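Local coordinates for 2',5'-phosphodiesterase 12 (Homo sapiens, PDB 4ZKF), which belongs to the endonuclease/exonuclease/phosphatase family, joining a DNase I-like domain that holds magnesium ions to an N-terminal E-set-like domain, at residues F48-E53 against L97-H102. Residues are numbered along the deposited sequence; the frame is centred on the assembly and turned at random.
Sequences FRWYKE and LRLKLH
Trp-50 and Leu-101, a non-hydrogen-bonded pair, form the tight side of this antiparallel ladder, in which Arg-49/His-102 and Tyr-51/Lys-100 each exchange two N-H...O bonds. Leu-101 CD1 covers part of one indole face, 3.8 Å from the centroid of the five-membered ring, in a CH-pi contact. With CG anti to the backbone N (chi1 170°), the leucine directs this branch over the indole, while its CB sets against the six-membered ring. The same methyl sits near the edge of the Phe-48 ring, and Leu-99 CB meets the indole edge; Trp-50 NE1 is satisfied by the Glu-85 carbonyl.

The face of Arg-49, Tyr-51, Lys-100 and His-102 is looser: all but the buried Lys-100 remain partly exposed. Tyr-51 CE1 lies 3.9 Å from His-102 CB. Lys-100, bent at chi3 (80°), carries CE over the phenol ring; its NZ attracts that ring weakly at most, and Lys-100 also meets Trp-78 in a cation-pi contact.

At the Glu-53 end, OE1 of Glu-53 accepts Arg-98 N at 2.8 Å, nearly straight (171°), on its anti side, and Glu-53 N donates back to Arg-98 O. Arg-98 NE donates to a water in the guanidinium plane. Ala-59 N donates to Glu-53 OE2, Ala-59 O accepts from Arg-98 NH2, and NH1 salt-bridges Glu-118.

Within the E-set-like N-terminal domain these are the central strands of a four-stranded antiparallel sheet, flanked by strand 78-80 beside 47-53 and strand 115-118 beside 99-104.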
ATOM      1  N   PHE A  48       6.977   7.724  24.614  1.00 15.49           N
ATOM      2  CA  PHE A  48       8.151   7.667  23.740  1.00 14.82           C
ATOM      3  C   PHE A  48       9.089   8.812  24.050  1.00 16.96           C
ATOM      4  O   PHE A  48       8.644   9.925  24.303  1.00 19.03           O
ATOM      5  CB  PHE A  48       7.730   7.722  22.269  1.00 14.55           C
ATOM      6  CG  PHE A  48       6.746   6.659  21.889  1.00 17.60           C
ATOM      7  CD1 PHE A  48       7.180   5.392  21.521  1.00 23.36           C
ATOM      8  CD2 PHE A  48       5.383   6.917  21.923  1.00 19.29           C
ATOM      9  CE1 PHE A  48       6.272   4.400  21.187  1.00 22.88           C
ATOM     10  CE2 PHE A  48       4.474   5.937  21.596  1.00 19.93           C
ATOM     11  CZ  PHE A  48       4.915   4.677  21.226  1.00 20.33           C
ATOM     12  N   ARG A  49      10.386   8.539  24.019  1.00 14.57           N
ATOM     13  CA  ARG A  49      11.387   9.583  24.168  1.00 17.81           C
ATOM     14  C   ARG A  49      12.572   9.296  23.251  1.00 16.35           C
ATOM     15  O   ARG A  49      13.192   8.229  23.326  1.00 15.86           O
ATOM     16  CB  ARG A  49      11.852   9.693  25.618  1.00 20.78           C
ATOM     17  CG  ARG A  49      13.030  10.630  25.805  1.00 29.82           C
ATOM     18  CD  ARG A  49      12.648  12.083  25.584  1.00 30.20           C
ATOM     19  NE  ARG A  49      11.722  12.554  26.610  1.00 40.15           N
ATOM     20  CZ  ARG A  49      11.426  13.831  26.822  1.00 41.17           C
ATOM     21  NH1 ARG A  49      11.988  14.777  26.082  1.00 41.72           N
ATOM     22  NH2 ARG A  49      10.566  14.162  27.776  1.00 44.26           N
ATOM     23  N   TRP A  50      12.879  10.253  22.381  1.00 13.92           N
ATOM     24  CA  TRP A  50      13.944  10.071  21.401  1.00 14.56           C
ATOM     25  C   TRP A  50      15.234  10.731  21.859  1.00 14.94           C
ATOM     26  O   TRP A  50      15.211  11.845  22.376  1.00 18.67           O
ATOM     27  CB  TRP A  50      13.519  10.644  20.044  1.00 13.22           C
ATOM     28  CG  TRP A  50      12.508   9.794  19.335  1.00 14.13           C
ATOM     29  CD1 TRP A  50      11.151   9.887  19.414  1.00 14.78           C
ATOM     30  CD2 TRP A  50      12.787   8.730  18.421  1.00 12.58           C
ATOM     31  NE1 TRP A  50      10.562   8.936  18.599  1.00 11.69           N
ATOM     32  CE2 TRP A  50      11.549   8.219  17.978  1.00 13.55           C
ATOM     33  CE3 TRP A  50      13.966   8.159  17.935  1.00 12.39           C
ATOM     34  CZ2 TRP A  50      11.458   7.158  17.075  1.00 15.91           C
ATOM     35  CZ3 TRP A  50      13.873   7.108  17.039  1.00 15.14           C
ATOM     36  CH2 TRP A  50      12.633   6.619  16.622  1.00 15.81           C
ATOM     37  N   TYR A  51      16.340  10.029  21.658  1.00 12.77           N
ATOM     38  CA  TYR A  51      17.675  10.537  21.916  1.00 14.90           C
ATOM     39  C   TYR A  51      18.469  10.548  20.615  1.00 14.95           C
ATOM     40  O   TYR A  51      18.190   9.764  19.693  1.00 12.89           O
ATOM     41  CB  TYR A  51      18.403   9.678  22.957  1.00 18.55           C
ATOM     42  CG  TYR A  51      17.722   9.639  24.304  1.00 19.73           C
ATOM     43  CD1 TYR A  51      16.563   8.909  24.495  1.00 19.56           C
ATOM     44  CD2 TYR A  51      18.244  10.342  25.380  1.00 22.17           C
ATOM     45  CE1 TYR A  51      15.936   8.878  25.727  1.00 25.31           C
ATOM     46  CE2 TYR A  51      17.630  10.321  26.610  1.00 30.19           C
ATOM     47  CZ  TYR A  51      16.479   9.589  26.782  1.00 29.62           C
ATOM     48  OH  TYR A  51      15.878   9.574  28.015  1.00 31.07           O
ATOM     49  N   LYS A  52      19.460  11.433  20.539  1.00 14.41           N
ATOM     50  CA  LYS A  52      20.385  11.421  19.416  1.00 15.62           C
ATOM     51  C   LYS A  52      21.811  11.410  19.936  1.00 16.36           C
ATOM     52  O   LYS A  52      22.083  11.859  21.050  1.00 17.25           O
ATOM     53  CB  LYS A  52      20.165  12.625  18.506  1.00 18.43           C
ATOM     54  CG  LYS A  52      20.333  13.955  19.218  1.00 21.40           C
ATOM     55  CD  LYS A  52      19.943  15.098  18.304  1.00 21.33           C
ATOM     56  CE  LYS A  52      19.800  16.385  19.071  1.00 28.99           C
ATOM     57  NZ  LYS A  52      19.275  17.472  18.194  1.00 33.49           N
ATOM     58  N   GLU A  53      22.712  10.881  19.130  1.00 15.90           N
ATOM     59  CA  GLU A  53      24.118  10.833  19.496  1.00 19.32           C
ATOM     60  C   GLU A  53      24.635  12.238  19.821  1.00 19.50           C
ATOM     61  O   GLU A  53      24.275  13.207  19.153  1.00 19.77           O
ATOM     62  CB  GLU A  53      24.920  10.211  18.361  1.00 19.48           C
ATOM     63  CG  GLU A  53      26.064   9.367  18.810  1.00 20.13           C
ATOM     64  CD  GLU A  53      26.609   8.516  17.694  1.00 19.25           C
ATOM     65  OE1 GLU A  53      26.001   8.504  16.596  1.00 17.80           O
ATOM     66  OE2 GLU A  53      27.652   7.861  17.911  1.00 23.17           O
ATOM     67  N   LEU A  97      24.530  11.250  12.864  1.00 14.42           N
ATOM     68  CA  LEU A  97      24.237  10.738  14.202  1.00 15.99           C
ATOM     69  C   LEU A  97      23.344   9.502  14.208  1.00 14.48           C
ATOM     70  O   LEU A  97      22.425   9.389  13.397  1.00 14.20           O
ATOM     71  CB  LEU A  97      23.539  11.807  15.044  1.00 13.69           C
ATOM     72  CG  LEU A  97      24.120  13.210  15.081  1.00 15.36           C
ATOM     73  CD1 LEU A  97      23.158  14.112  15.813  1.00 16.88           C
ATOM     74  CD2 LEU A  97      25.481  13.175  15.754  1.00 17.73           C
ATOM     75  N   ARG A  98      23.587   8.601  15.158  1.00 12.62           N
ATOM     76  CA  ARG A  98      22.642   7.528  15.421  1.00 11.96           C
ATOM     77  C   ARG A  98      21.532   8.055  16.326  1.00 12.91           C
ATOM     78  O   ARG A  98      21.673   9.123  16.938  1.00 11.64           O
ATOM     79  CB  ARG A  98      23.344   6.315  16.044  1.00 13.18           C
ATOM     80  CG  ARG A  98      24.383   5.693  15.097  1.00 14.61           C
ATOM     81  CD  ARG A  98      24.807   4.305  15.548  1.00 14.92           C
ATOM     82  NE  ARG A  98      25.498   4.318  16.833  1.00 15.87           N
ATOM     83  CZ  ARG A  98      25.092   3.649  17.905  1.00 20.92           C
ATOM     84  NH1 ARG A  98      23.999   2.904  17.849  1.00 19.89           N
ATOM     85  NH2 ARG A  98      25.791   3.710  19.035  1.00 18.84           N
ATOM     86  N   LEU A  99      20.418   7.319  16.374  1.00 12.71           N
ATOM     87  CA  LEU A  99      19.269   7.670  17.206  1.00 10.54           C
ATOM     88  C   LEU A  99      18.987   6.570  18.212  1.00 13.48           C
ATOM     89  O   LEU A  99      19.321   5.406  17.987  1.00 12.33           O
ATOM     90  CB  LEU A  99      18.016   7.889  16.355  1.00  9.70           C
ATOM     91  CG  LEU A  99      18.116   8.922  15.232  1.00 10.90           C
ATOM     92  CD1 LEU A  99      16.772   8.995  14.494  1.00 12.16           C
ATOM     93  CD2 LEU A  99      18.499  10.289  15.797  1.00 13.47           C
ATOM     94  N   LYS A 100      18.344   6.945  19.312  1.00 11.63           N
ATOM     95  CA  LYS A 100      17.938   5.969  20.316  1.00 13.55           C
ATOM     96  C   LYS A 100      16.507   6.267  20.731  1.00 14.69           C
ATOM     97  O   LYS A 100      16.150   7.427  20.936  1.00 13.41           O
ATOM     98  CB  LYS A 100      18.877   6.010  21.526  1.00 13.78           C
ATOM     99  CG  LYS A 100      18.478   5.059  22.635  1.00 17.67           C
ATOM    100  CD  LYS A 100      19.579   4.940  23.678  1.00 23.17           C
ATOM    101  CE  LYS A 100      19.581   6.110  24.645  1.00 28.23           C
ATOM    102  NZ  LYS A 100      20.354   5.785  25.897  1.00 32.57           N
ATOM    103  N   LEU A 101      15.685   5.228  20.822  1.00 13.78           N
ATOM    104  CA  LEU A 101      14.312   5.375  21.274  1.00 12.81           C
ATOM    105  C   LEU A 101      14.118   4.639  22.600  1.00 15.93           C
ATOM    106  O   LEU A 101      14.489   3.472  22.737  1.00 16.23           O
ATOM    107  CB  LEU A 101      13.330   4.835  20.229  1.00 14.29           C
ATOM    108  CG  LEU A 101      11.877   4.724  20.721  1.00 16.69           C
ATOM    109  CD1 LEU A 101      11.310   6.104  20.992  1.00 14.48           C
ATOM    110  CD2 LEU A 101      11.023   3.983  19.710  1.00 18.20           C
ATOM    111  N   HIS A 102      13.555   5.349  23.565  1.00 14.45           N
ATOM    112  CA  HIS A 102      13.173   4.794  24.855  1.00 15.98           C
ATOM    113  C   HIS A 102      11.662   4.788  24.869  1.00 18.93           C
ATOM    114  O   HIS A 102      11.033   5.824  24.633  1.00 16.63           O
ATOM    115  CB  HIS A 102      13.737   5.640  26.007  1.00 20.27           C
ATOM    116  CG  HIS A 102      13.420   5.106  27.373  1.00 23.59           C
ATOM    117  ND1 HIS A 102      12.203   5.307  27.987  1.00 25.19           N
ATOM    118  CD2 HIS A 102      14.165   4.383  28.243  1.00 27.70           C
ATOM    119  CE1 HIS A 102      12.209   4.729  29.175  1.00 26.09           C
ATOM    120  NE2 HIS A 102      13.387   4.160  29.355  1.00 30.34           N
TER
HETATM  121  O   HOH W   1      28.065   5.631  16.778  1.00 18.45           O